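PDB 4PSR: alpha-fucosidase GH29, which hydrolyses alpha-L-fucosides as a glycoside hydrolase of family 29, probably releasing fucose from the carbohydrate chains of glycoproteins. Local coordinates for residues 44-49 against 124-129; 33-38 against 90-95; 169-174 against 224-229. All blocks are in the same frame, centred on the assembly; numbering follows the deposited sequence.

Contact 1. Residues 44-49 against 124-129. With FUL (beta-L-fucopyranose), chain M.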
loop_
_atom_site.group_PDB
_atom_site.type_symbol
_atom_site.label_atom_id
_atom_site.label_comp_id
_atom_site.label_asym_id
_atom_site.label_seq_id
_atom_site.Cartn_x
_atom_site.Cartn_y
_atom_site.Cartn_z
ATOM N N ALA A 44 -20.983 12.545 -1.827
ATOM C CA ALA A 44 -20.966 11.165 -1.315
ATOM C C ALA A 44 -19.564 10.510 -1.399
ATOM O O ALA A 44 -18.889 10.373 -0.393
ATOM C CB ALA A 44 -22.031 10.316 -1.999
ATOM N N SER A 45 -19.163 10.093 -2.593
ATOM C CA SER A 45 -17.870 9.467 -2.820
ATOM C C SER A 45 -17.611 9.347 -4.303
ATOM O O SER A 45 -18.423 9.739 -5.143
ATOM C CB SER A 45 -17.812 8.071 -2.201
ATOM O OG SER A 45 -18.641 7.192 -2.925
ATOM N N GLU A 46 -16.441 8.800 -4.614
ATOM C CA GLU A 46 -16.092 8.450 -5.977
ATOM C C GLU A 46 -16.995 7.378 -6.591
ATOM O O GLU A 46 -16.917 7.152 -7.791
ATOM C CB GLU A 46 -14.615 8.021 -6.055
ATOM C CG GLU A 46 -14.284 6.648 -5.462
ATOM C CD GLU A 46 -14.385 6.513 -3.952
ATOM O OE1 GLU A 46 -14.372 7.519 -3.217
ATOM O OE2 GLU A 46 -14.474 5.342 -3.497
ATOM N N TRP A 47 -17.838 6.714 -5.776
ATOM C CA TRP A 47 -18.860 5.800 -6.314
ATOM C C TRP A 47 -20.127 6.531 -6.769
ATOM O O TRP A 47 -21.068 5.881 -7.201
ATOM C CB TRP A 47 -19.196 4.661 -5.333
ATOM C CG TRP A 47 -18.181 3.544 -5.329
ATOM C CD1 TRP A 47 -16.827 3.630 -5.559
ATOM C CD2 TRP A 47 -18.455 2.146 -5.110
ATOM N NE1 TRP A 47 -16.254 2.372 -5.499
ATOM C CE2 TRP A 47 -17.236 1.446 -5.228
ATOM C CE3 TRP A 47 -19.618 1.425 -4.813
ATOM C CZ2 TRP A 47 -17.154 0.051 -5.081
ATOM C CZ3 TRP A 47 -19.534 0.038 -4.667
ATOM C CH2 TRP A 47 -18.319 -0.629 -4.806
ATOM N N TYR A 48 -20.151 7.853 -6.709
ATOM C CA TYR A 48 -21.331 8.612 -7.179
ATOM C C TYR A 48 -21.834 8.177 -8.554
ATOM O O TYR A 48 -23.040 8.061 -8.734
ATOM C CB TYR A 48 -21.055 10.103 -7.184
ATOM C CG TYR A 48 -22.282 10.949 -7.467
ATOM C CD1 TYR A 48 -23.066 11.423 -6.431
ATOM C CD2 TYR A 48 -22.619 11.309 -8.761
ATOM C CE1 TYR A 48 -24.190 12.203 -6.674
ATOM C CE2 TYR A 48 -23.735 12.071 -9.013
ATOM C CZ TYR A 48 -24.497 12.543 -7.962
ATOM O OH TYR A 48 -25.602 13.339 -8.202
ATOM N N PRO A 49 -20.946 7.914 -9.532
ATOM C CA PRO A 49 -21.463 7.507 -10.847
ATOM C C PRO A 49 -22.327 6.251 -10.802
ATOM O O PRO A 49 -23.230 6.105 -11.649
ATOM C CB PRO A 49 -20.189 7.262 -11.674
ATOM C CG PRO A 49 -19.104 8.045 -10.974
ATOM C CD PRO A 49 -19.468 8.038 -9.521
ATOM N N ALA A 124 -5.657 6.703 -13.311
ATOM C CA ALA A 124 -5.782 6.966 -14.747
ATOM C C ALA A 124 -7.169 6.594 -15.255
ATOM O O ALA A 124 -7.662 7.202 -16.221
ATOM C CB ALA A 124 -4.727 6.220 -15.535
ATOM N N GLU A 125 -7.790 5.578 -14.643
ATOM C CA GLU A 125 -9.176 5.215 -14.978
ATOM C C GLU A 125 -9.736 4.521 -13.744
ATOM O O GLU A 125 -9.152 3.527 -13.298
ATOM C CB GLU A 125 -9.256 4.303 -16.185
ATOM C CG GLU A 125 -10.713 3.930 -16.487
ATOM C CD GLU A 125 -10.948 3.251 -17.804
ATOM O OE1 GLU A 125 -10.058 3.218 -18.652
ATOM O OE2 GLU A 125 -12.080 2.706 -17.969
ATOM N N HIS A 126 -10.832 5.046 -13.211
ATOM C CA HIS A 126 -11.494 4.408 -12.076
ATOM C C HIS A 126 -12.519 3.379 -12.608
ATOM O O HIS A 126 -12.266 2.768 -13.624
ATOM C CB HIS A 126 -12.070 5.484 -11.144
ATOM C CG HIS A 126 -12.346 4.988 -9.772
ATOM N ND1 HIS A 126 -13.623 4.679 -9.354
ATOM C CD2 HIS A 126 -11.521 4.657 -8.755
ATOM C CE1 HIS A 126 -13.573 4.226 -8.112
ATOM N NE2 HIS A 126 -12.307 4.193 -7.729
ATOM N N HIS A 127 -13.640 3.167 -11.905
ATOM C CA HIS A 127 -14.666 2.208 -12.330
ATOM C C HIS A 127 -15.662 2.808 -13.340
ATOM O O HIS A 127 -16.480 2.058 -13.880
ATOM C CB HIS A 127 -15.542 1.739 -11.144
ATOM C CG HIS A 127 -14.829 1.116 -9.973
ATOM N ND1 HIS A 127 -13.788 0.206 -10.070
ATOM C CD2 HIS A 127 -15.100 1.239 -8.649
ATOM C CE1 HIS A 127 -13.462 -0.196 -8.850
ATOM N NE2 HIS A 127 -14.222 0.426 -7.970
ATOM N N ASP A 128 -15.588 4.120 -13.581
ATOM C CA ASP A 128 -16.619 4.881 -14.277
ATOM C C ASP A 128 -16.442 4.980 -15.787
ATOM O O ASP A 128 -17.156 5.745 -16.439
ATOM C CB ASP A 128 -16.710 6.286 -13.706
ATOM C CG ASP A 128 -15.477 7.137 -14.012
ATOM O OD1 ASP A 128 -14.386 6.561 -14.252
ATOM O OD2 ASP A 128 -15.607 8.386 -14.005
ATOM N N GLY A 129 -15.501 4.235 -16.350
ATOM C CA GLY A 129 -15.372 4.135 -17.794
ATOM C C GLY A 129 -14.662 5.260 -18.543
ATOM O O GLY A 129 -14.648 5.259 -19.795
HETATM C C1 FUL M . -11.783 0.304 -3.926
HETATM C C2 FUL M . -12.581 1.163 -4.885
HETATM O O2 FUL M . -13.903 0.649 -5.109
HETATM C C3 FUL M . -12.643 2.533 -4.261
HETATM O O3 FUL M . -13.441 3.368 -5.070
HETATM C C4 FUL M . -11.229 3.045 -4.157
HETATM O O4 FUL M . -10.687 3.208 -5.464
HETATM C C5 FUL M . -10.397 2.064 -3.339
HETATM C C6 FUL M . -8.939 2.460 -3.248
HETATM O O5 FUL M . -10.446 0.740 -3.863
HETATM O O1 FUL M . -11.767 -1.012 -4.417
HETATM O O HOH W 1 -15.956 6.252 -10.363
#

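Contact 2. Residues 33-38 against 90-95. With FUL (beta-L-fucopyranose), chain M.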
loop_
_atom_site.group_PDB
_atom_site.type_symbol
_atom_site.label_atom_id
_atom_site.label_comp_id
_atom_site.label_asym_id
_atom_site.label_seq_id
_atom_site.Cartn_x
_atom_site.Cartn_y
_atom_site.Cartn_z
ATOM N N TRP A 33 -3.878 9.951 -6.442
ATOM C CA TRP A 33 -5.039 10.810 -6.311
ATOM C C TRP A 33 -6.227 10.299 -7.115
ATOM O O TRP A 33 -6.131 10.066 -8.311
ATOM C CB TRP A 33 -4.711 12.280 -6.690
ATOM C CG TRP A 33 -3.840 12.458 -7.882
ATOM C CD1 TRP A 33 -4.220 12.686 -9.168
ATOM C CD2 TRP A 33 -2.416 12.508 -7.875
ATOM N NE1 TRP A 33 -3.113 12.841 -9.984
ATOM C CE2 TRP A 33 -1.995 12.716 -9.205
ATOM C CE3 TRP A 33 -1.455 12.331 -6.884
ATOM C CZ2 TRP A 33 -0.655 12.783 -9.550
ATOM C CZ3 TRP A 33 -0.115 12.397 -7.240
ATOM C CH2 TRP A 33 0.266 12.610 -8.556
ATOM N N HIS A 34 -7.344 10.181 -6.411
ATOM C CA HIS A 34 -8.630 9.889 -7.031
ATOM C C HIS A 34 -9.264 11.204 -7.483
ATOM O O HIS A 34 -10.043 11.810 -6.753
ATOM C CB HIS A 34 -9.569 9.181 -6.041
ATOM C CG HIS A 34 -9.273 7.726 -5.820
ATOM N ND1 HIS A 34 -8.122 7.257 -5.221
ATOM C CD2 HIS A 34 -10.025 6.628 -6.088
ATOM C CE1 HIS A 34 -8.175 5.933 -5.148
ATOM N NE2 HIS A 34 -9.321 5.532 -5.661
ATOM N N TRP A 35 -8.963 11.590 -8.712
ATOM C CA TRP A 35 -9.467 12.829 -9.280
ATOM C C TRP A 35 -9.917 12.545 -10.678
ATOM O O TRP A 35 -9.152 12.030 -11.486
ATOM C CB TRP A 35 -8.365 13.883 -9.297
ATOM C CG TRP A 35 -8.784 15.228 -9.828
ATOM C CD1 TRP A 35 -9.744 16.052 -9.330
ATOM C CD2 TRP A 35 -8.243 15.878 -10.972
ATOM N NE1 TRP A 35 -9.826 17.182 -10.099
ATOM C CE2 TRP A 35 -8.906 17.099 -11.112
ATOM C CE3 TRP A 35 -7.251 15.534 -11.895
ATOM C CZ2 TRP A 35 -8.600 18.007 -12.130
ATOM C CZ3 TRP A 35 -6.935 16.440 -12.905
ATOM C CH2 TRP A 35 -7.613 17.655 -13.014
ATOM N N GLY A 36 -11.169 12.862 -10.983
ATOM C CA GLY A 36 -11.685 12.609 -12.320
ATOM C C GLY A 36 -13.116 13.089 -12.492
ATOM O O GLY A 36 -13.588 13.870 -11.701
ATOM N N ALA A 37 -13.781 12.606 -13.535
ATOM C CA ALA A 37 -15.159 13.004 -13.768
ATOM C C ALA A 37 -16.067 12.543 -12.628
ATOM O O ALA A 37 -17.098 13.144 -12.390
ATOM C CB ALA A 37 -15.670 12.463 -15.091
ATOM N N PHE A 38 -15.654 11.513 -11.897
ATOM C CA PHE A 38 -16.414 11.058 -10.726
ATOM C C PHE A 38 -16.369 12.080 -9.602
ATOM O O PHE A 38 -17.191 12.026 -8.684
ATOM C CB PHE A 38 -15.907 9.699 -10.220
ATOM C CG PHE A 38 -14.407 9.629 -10.037
ATOM C CD1 PHE A 38 -13.787 10.203 -8.917
ATOM C CD2 PHE A 38 -13.617 9.030 -10.999
ATOM C CE1 PHE A 38 -12.400 10.177 -8.784
ATOM C CE2 PHE A 38 -12.216 8.989 -10.855
ATOM C CZ PHE A 38 -11.630 9.582 -9.754
ATOM N N VAL A 90 -22.579 22.410 -15.982
ATOM C CA VAL A 90 -21.805 21.472 -15.180
ATOM C C VAL A 90 -20.984 20.590 -16.092
ATOM O O VAL A 90 -21.499 19.998 -17.036
ATOM C CB VAL A 90 -22.741 20.612 -14.294
ATOM C CG1 VAL A 90 -21.968 19.497 -13.583
ATOM C CG2 VAL A 90 -23.470 21.491 -13.285
ATOM N N GLN A 91 -19.679 20.490 -15.818
ATOM C CA GLN A 91 -18.798 19.597 -16.581
ATOM C C GLN A 91 -17.482 19.402 -15.856
ATOM O O GLN A 91 -16.956 20.332 -15.257
ATOM C CB GLN A 91 -18.533 20.163 -17.989
ATOM C CG GLN A 91 -17.913 19.172 -18.944
ATOM C CD GLN A 91 -17.712 19.714 -20.340
ATOM O OE1 GLN A 91 -17.656 20.940 -20.528
ATOM N NE2 GLN A 91 -17.594 18.827 -21.314
ATOM N N PHE A 92 -16.928 18.211 -15.951
ATOM C CA PHE A 92 -15.533 18.001 -15.554
ATOM C C PHE A 92 -14.672 18.727 -16.601
ATOM O O PHE A 92 -14.559 18.274 -17.758
ATOM C CB PHE A 92 -15.175 16.504 -15.512
ATOM C CG PHE A 92 -13.744 16.258 -15.122
ATOM C CD1 PHE A 92 -13.308 16.574 -13.854
ATOM C CD2 PHE A 92 -12.847 15.711 -16.025
ATOM C CE1 PHE A 92 -11.961 16.369 -13.480
ATOM C CE2 PHE A 92 -11.522 15.502 -15.660
ATOM C CZ PHE A 92 -11.090 15.829 -14.389
ATOM N N LYS A 93 -14.086 19.842 -16.205
ATOM C CA LYS A 93 -13.384 20.730 -17.145
ATOM C C LYS A 93 -12.366 21.592 -16.408
ATOM O O LYS A 93 -12.501 22.817 -16.321
ATOM C CB LYS A 93 -14.393 21.590 -17.917
ATOM C CG LYS A 93 -13.788 22.343 -19.097
ATOM C CD LYS A 93 -14.874 22.970 -19.947
ATOM C CE LYS A 93 -14.299 23.859 -21.024
ATOM N NZ LYS A 93 -15.386 24.450 -21.865
ATOM N N PRO A 94 -11.331 20.958 -15.835
ATOM C CA PRO A 94 -10.295 21.745 -15.169
ATOM C C PRO A 94 -9.601 22.629 -16.194
ATOM O O PRO A 94 -9.384 22.226 -17.325
ATOM C CB PRO A 94 -9.324 20.683 -14.626
ATOM C CG PRO A 94 -9.590 19.444 -15.464
ATOM C CD PRO A 94 -11.065 19.513 -15.757
ATOM N N VAL A 95 -9.292 23.841 -15.763
ATOM C CA VAL A 95 -8.615 24.836 -16.601
ATOM C C VAL A 95 -7.250 25.165 -15.991
ATOM O O VAL A 95 -7.154 25.500 -14.827
ATOM C CB VAL A 95 -9.478 26.089 -16.662
ATOM C CG1 VAL A 95 -8.782 27.195 -17.476
ATOM C CG2 VAL A 95 -10.808 25.745 -17.277
HETATM C C1 FUL M . -11.783 0.304 -3.926
HETATM C C2 FUL M . -12.581 1.163 -4.885
HETATM O O2 FUL M . -13.903 0.649 -5.109
HETATM C C3 FUL M . -12.643 2.533 -4.261
HETATM O O3 FUL M . -13.441 3.368 -5.070
HETATM C C4 FUL M . -11.229 3.045 -4.157
HETATM O O4 FUL M . -10.687 3.208 -5.464
HETATM C C5 FUL M . -10.397 2.064 -3.339
HETATM C C6 FUL M . -8.939 2.460 -3.248
HETATM O O5 FUL M . -10.446 0.740 -3.863
HETATM O O1 FUL M . -11.767 -1.012 -4.417
#

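Contact 3. Residues 169-174 against 224-229. With FUL (beta-L-fucopyranose), chain M.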
loop_
_atom_site.group_PDB
_atom_site.type_symbol
_atom_site.label_atom_id
_atom_site.label_comp_id
_atom_site.label_asym_id
_atom_site.label_seq_id
_atom_site.Cartn_x
_atom_site.Cartn_y
_atom_site.Cartn_z
ATOM N N ALA A 169 -2.865 4.058 -11.342
ATOM C CA ALA A 169 -3.959 3.217 -10.821
ATOM C C ALA A 169 -5.052 3.039 -11.849
ATOM O O ALA A 169 -5.519 3.990 -12.505
ATOM C CB ALA A 169 -4.513 3.790 -9.509
ATOM N N MET A 170 -5.463 1.772 -11.982
ATOM C CA MET A 170 -6.437 1.321 -12.961
ATOM C C MET A 170 -7.507 0.501 -12.256
ATOM O O MET A 170 -7.181 -0.477 -11.579
ATOM C CB MET A 170 -5.751 0.476 -14.017
ATOM C CG MET A 170 -4.699 1.209 -14.828
ATOM S SD MET A 170 -5.390 2.420 -15.972
ATOM C CE MET A 170 -6.003 1.299 -17.251
ATOM N N HIS A 171 -8.767 0.899 -12.405
ATOM C CA HIS A 171 -9.871 0.230 -11.719
ATOM C C HIS A 171 -10.966 -0.190 -12.736
ATOM O O HIS A 171 -12.159 -0.191 -12.425
ATOM C CB HIS A 171 -10.515 1.111 -10.607
ATOM C CG HIS A 171 -9.573 1.949 -9.775
ATOM N ND1 HIS A 171 -9.645 1.984 -8.399
ATOM C CD2 HIS A 171 -8.601 2.836 -10.121
ATOM C CE1 HIS A 171 -8.763 2.861 -7.932
ATOM N NE2 HIS A 171 -8.120 3.391 -8.957
ATOM N N GLN A 172 -10.533 -0.590 -13.929
ATOM C CA GLN A 172 -11.454 -0.697 -15.058
ATOM C C GLN A 172 -12.147 -2.052 -15.197
ATOM O O GLN A 172 -13.020 -2.200 -16.047
ATOM C CB GLN A 172 -10.803 -0.211 -16.360
ATOM C CG GLN A 172 -9.953 -1.180 -17.159
ATOM C CD GLN A 172 -8.583 -1.507 -16.592
ATOM O OE1 GLN A 172 -8.313 -1.279 -15.406
ATOM N NE2 GLN A 172 -7.700 -2.058 -17.430
ATOM N N ALA A 173 -11.824 -3.005 -14.331
ATOM C CA ALA A 173 -12.544 -4.292 -14.331
ATOM C C ALA A 173 -13.953 -4.178 -13.800
ATOM O O ALA A 173 -14.889 -4.777 -14.378
ATOM C CB ALA A 173 -11.788 -5.320 -13.543
ATOM N N TYR A 174 -14.176 -3.458 -12.703
ATOM C CA TYR A 174 -15.517 -3.453 -12.110
ATOM C C TYR A 174 -16.506 -2.672 -12.975
ATOM O O TYR A 174 -17.731 -2.866 -12.903
ATOM C CB TYR A 174 -15.471 -2.936 -10.668
ATOM C CG TYR A 174 -16.767 -2.974 -9.909
ATOM C CD1 TYR A 174 -17.626 -4.072 -9.982
ATOM C CD2 TYR A 174 -17.102 -1.948 -9.046
ATOM C CE1 TYR A 174 -18.794 -4.094 -9.268
ATOM C CE2 TYR A 174 -18.284 -1.965 -8.319
ATOM C CZ TYR A 174 -19.118 -3.054 -8.417
ATOM O OH TYR A 174 -20.289 -3.023 -7.673
ATOM N N TRP A 224 -1.096 -0.223 -10.656
ATOM C CA TRP A 224 -1.939 -0.617 -9.534
ATOM C C TRP A 224 -3.289 -1.005 -10.111
ATOM O O TRP A 224 -3.839 -0.284 -10.949
ATOM C CB TRP A 224 -2.024 0.594 -8.613
ATOM C CG TRP A 224 -2.831 0.541 -7.348
ATOM C CD1 TRP A 224 -2.324 0.579 -6.073
ATOM C CD2 TRP A 224 -4.254 0.576 -7.202
ATOM N NE1 TRP A 224 -3.336 0.636 -5.157
ATOM C CE2 TRP A 224 -4.534 0.622 -5.810
ATOM C CE3 TRP A 224 -5.329 0.550 -8.104
ATOM C CZ2 TRP A 224 -5.837 0.632 -5.299
ATOM C CZ3 TRP A 224 -6.637 0.554 -7.590
ATOM C CH2 TRP A 224 -6.870 0.595 -6.198
ATOM N N ASN A 225 -3.813 -2.165 -9.680
ATOM C CA ASN A 225 -5.108 -2.684 -10.141
ATOM C C ASN A 225 -6.098 -2.822 -9.019
ATOM O O ASN A 225 -5.737 -3.281 -7.925
ATOM C CB ASN A 225 -4.978 -4.064 -10.796
ATOM C CG ASN A 225 -4.215 -4.023 -12.076
ATOM O OD1 ASN A 225 -4.825 -3.874 -13.163
ATOM N ND2 ASN A 225 -2.895 -4.199 -12.000
ATOM N N ASP A 226 -7.360 -2.512 -9.287
ATOM C CA ASP A 226 -8.434 -2.750 -8.341
ATOM C C ASP A 226 -9.054 -4.141 -8.560
ATOM O O ASP A 226 -8.637 -4.870 -9.433
ATOM C CB ASP A 226 -9.499 -1.640 -8.447
ATOM C CG ASP A 226 -10.173 -1.335 -7.130
ATOM O OD1 ASP A 226 -10.052 -2.176 -6.189
ATOM O OD2 ASP A 226 -10.821 -0.290 -7.019
ATOM N N PHE A 227 -10.043 -4.439 -7.728
ATOM C CA PHE A 227 -10.686 -5.758 -7.649
ATOM C C PHE A 227 -11.507 -6.081 -8.893
ATOM O O PHE A 227 -11.603 -5.276 -9.822
ATOM C CB PHE A 227 -11.569 -5.839 -6.393
ATOM C CG PHE A 227 -12.911 -5.187 -6.533
ATOM C CD1 PHE A 227 -14.051 -5.949 -6.684
ATOM C CD2 PHE A 227 -13.056 -3.809 -6.516
ATOM C CE1 PHE A 227 -15.310 -5.358 -6.823
ATOM C CE2 PHE A 227 -14.314 -3.219 -6.650
ATOM C CZ PHE A 227 -15.446 -4.005 -6.803
ATOM N N SER A 228 -12.121 -7.265 -8.885
ATOM C CA SER A 228 -12.901 -7.821 -10.012
ATOM C C SER A 228 -11.980 -8.336 -11.114
ATOM O O SER A 228 -12.415 -8.490 -12.265
ATOM C CB SER A 228 -13.960 -6.858 -10.544
ATOM O OG SER A 228 -14.873 -7.587 -11.373
ATOM N N LEU A 229 -10.728 -8.654 -10.781
ATOM C CA LEU A 229 -9.869 -9.404 -11.675
ATOM C C LEU A 229 -10.292 -10.896 -11.662
ATOM O O LEU A 229 -10.436 -11.522 -12.729
ATOM C CB LEU A 229 -8.372 -9.236 -11.311
ATOM C CG LEU A 229 -7.855 -7.778 -11.315
ATOM C CD1 LEU A 229 -6.397 -7.796 -10.989
ATOM C CD2 LEU A 229 -8.097 -7.095 -12.659
HETATM C C1 FUL M . -11.783 0.304 -3.926
HETATM C C2 FUL M . -12.581 1.163 -4.885
HETATM O O2 FUL M . -13.903 0.649 -5.109
HETATM C C3 FUL M . -12.643 2.533 -4.261
HETATM O O3 FUL M . -13.441 3.368 -5.070
HETATM C C4 FUL M . -11.229 3.045 -4.157
HETATM O O4 FUL M . -10.687 3.208 -5.464
HETATM C C5 FUL M . -10.397 2.064 -3.339
HETATM C C6 FUL M . -8.939 2.460 -3.248
HETATM O O5 FUL M . -10.446 0.740 -3.863
HETATM O O1 FUL M . -11.767 -1.012 -4.417
HETATM O O HOH W 2 -12.065 -2.735 -10.743
HETATM O O HOH W 3 -7.472 -3.336 -13.727
HETATM O O HOH W 4 -9.480 -3.239 -11.787
#

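Contact 1. Residues 44-49 against 124-129
E46 and W47 converge with H126 and H127 on the bound beta-L-fucopyranose; no hydrogen bond joins the two segments directly, and the sugar and one water link them. E46 comes first. Its CG packs 3.7 Å from H126 CE1, the chain bends at chi2, and OE2 accepts a hydrogen bond of 2.7 Å from fucose O3. The backbone N of W311 bonds the other carboxylate oxygen, which fixes the group at both ends. A water donates to E46 O and also bonds H126 ND1, so the ring is held through the nitrogen not facing the sugar. W47 follows, its backbone N capped by S45 OG. W47 CG lies anti to the carbonyl carbon, beside the backbone N (chi1 -79°), and from the indole NE1 donates to fucose O2 at 2.9 Å and weakly to O3. H127 NE2 meets the same O2 at 2.9 Å. Its CD2 lies 3.5 Å from W47 NE1, the two rings inclined at 75° in an oblique meeting. H126 NE2 bonds fucose O4 at 3.0 Å. Last, P49 CG rests against D128 CB at 4.0 Å, while D128 OD2 bonds Y75 OH. The chemistry is complementary: O3 gives its proton to E46 and can still accept the weak bonds from W47 and H126, so three neighbouring hydroxyls are recognised together by carboxylate, indole and imidazole groups.

Contact 2. Residues 33-38 against 90-95
H34 NE2 and O4 of the bound fucose form a hydrogen bond of 2.7 Å, with the sugar oxygen at the edge of the imidazole and in its plane. The ring's other nitrogen, ND1, bonds N342 OD1, so both ends of the imidazole are tied and its rotation is set. Immediately after this sugar-binding residue the chain turns to hydrophobic work. The W35 side chain runs the opposite way from that of H34; its CG is anti to the backbone N (chi1 -178°), and the indole meets F92 and P94. The phenyl edge of F92 points at the face of the indole in a T-shaped pair, with planes 68° apart. F92 CZ stands 4.0 Å above the indole plane toward its rim, and W35 CE2 comes 3.9 Å from F92 CE1. Beside it, P94 CG touches W35 CH2 at 3.6 Å. The phenyl ring is itself sandwiched. Over the centre of one face lies the backbone N of A37, with G36 C nearer the rim; over the centre of the opposite face P94 CD sits 3.8 Å above the plane. G36 CA adds an off-centre CH-pi contact, and A37 CB meets F92 CB at 4.1 Å. Outside the pair, L151 of helix 151-161 touches both W35 and F92, and I79 of helix 76-80 touches A37. No hydrogen bond crosses between the segments: dispersion and ring-edge electrostatics join the loop after strand 29-33 to the loop before helix 105-114, one residue along the chain from a histidine that binds the ligand.

Contact 3. Residues 169-174 against 224-229
D226 and H171 meet beside the anomeric hydroxyl of the bound fucose, where D226 OD1 accepts from O1 at 2.7 Å. That oxygen is gripped further by the backbone N of F227, also at 2.7 Å, and by a salt bridge from K272. The other oxygen, D226 OD2, accepts from H171 ND1 at 2.9 Å; the donor comes from the anti side, 33° out of the carboxylate plane, and the ring and carboxylate stand 76° apart. Both carboxylate oxygens are therefore bound, which fixes the group's rotation next to the sugar. Around this shell, the W224 and H171 rings meet obliquely, planes 43° apart, while W224 NE1 bonds D303. F227 leans on Y174, its CZ sitting 3.4 Å above the phenol plane toward the rim. A water then ties the following loops together, donating to F227 O and accepting from Y174 N. A second bridges Q172 OE1 and N225 OD1, and N225 ND2 bonds T270 O. Farther out, the backbones pair as parallel strands: M170 N donates to W224 O at 2.8 Å, and D226 N to M170 O at 3.1 Å. A169 and W224 share a sheet face, with A169 CB 3.6 Å from W224 CE3. Adjacent parallel strands with ligand-facing residues just past their C-terminal ends are characteristic of TIM-barrel active sites, here that of a family 29 glycoside hydrolase.

Overall arrangement
All three contacts belong to the TIM barrel, and each touches the same fucose at its C-terminal mouth. Contacts 1 and 2 have centres about 11 Å apart, contacts 1 and 3 about 12 Å, and contacts 2 and 3 about 20 Å, which places contact 1 in the middle. Along the chain, contacts 1 and 2 interleave, 33-38 and 44-49 preceding 90-95 and 124-129, whereas contact 3 opens after both. Strands 29-33, 119-125, 165-170 and 222-225 are consecutive neighbours in the barrel, and the loops that follow them bring the sugar-binding side chains together. One sugar site is thus built from the loops after successive barrel strands; contact 2 reaches it through H34, while 90-95 packs farther out.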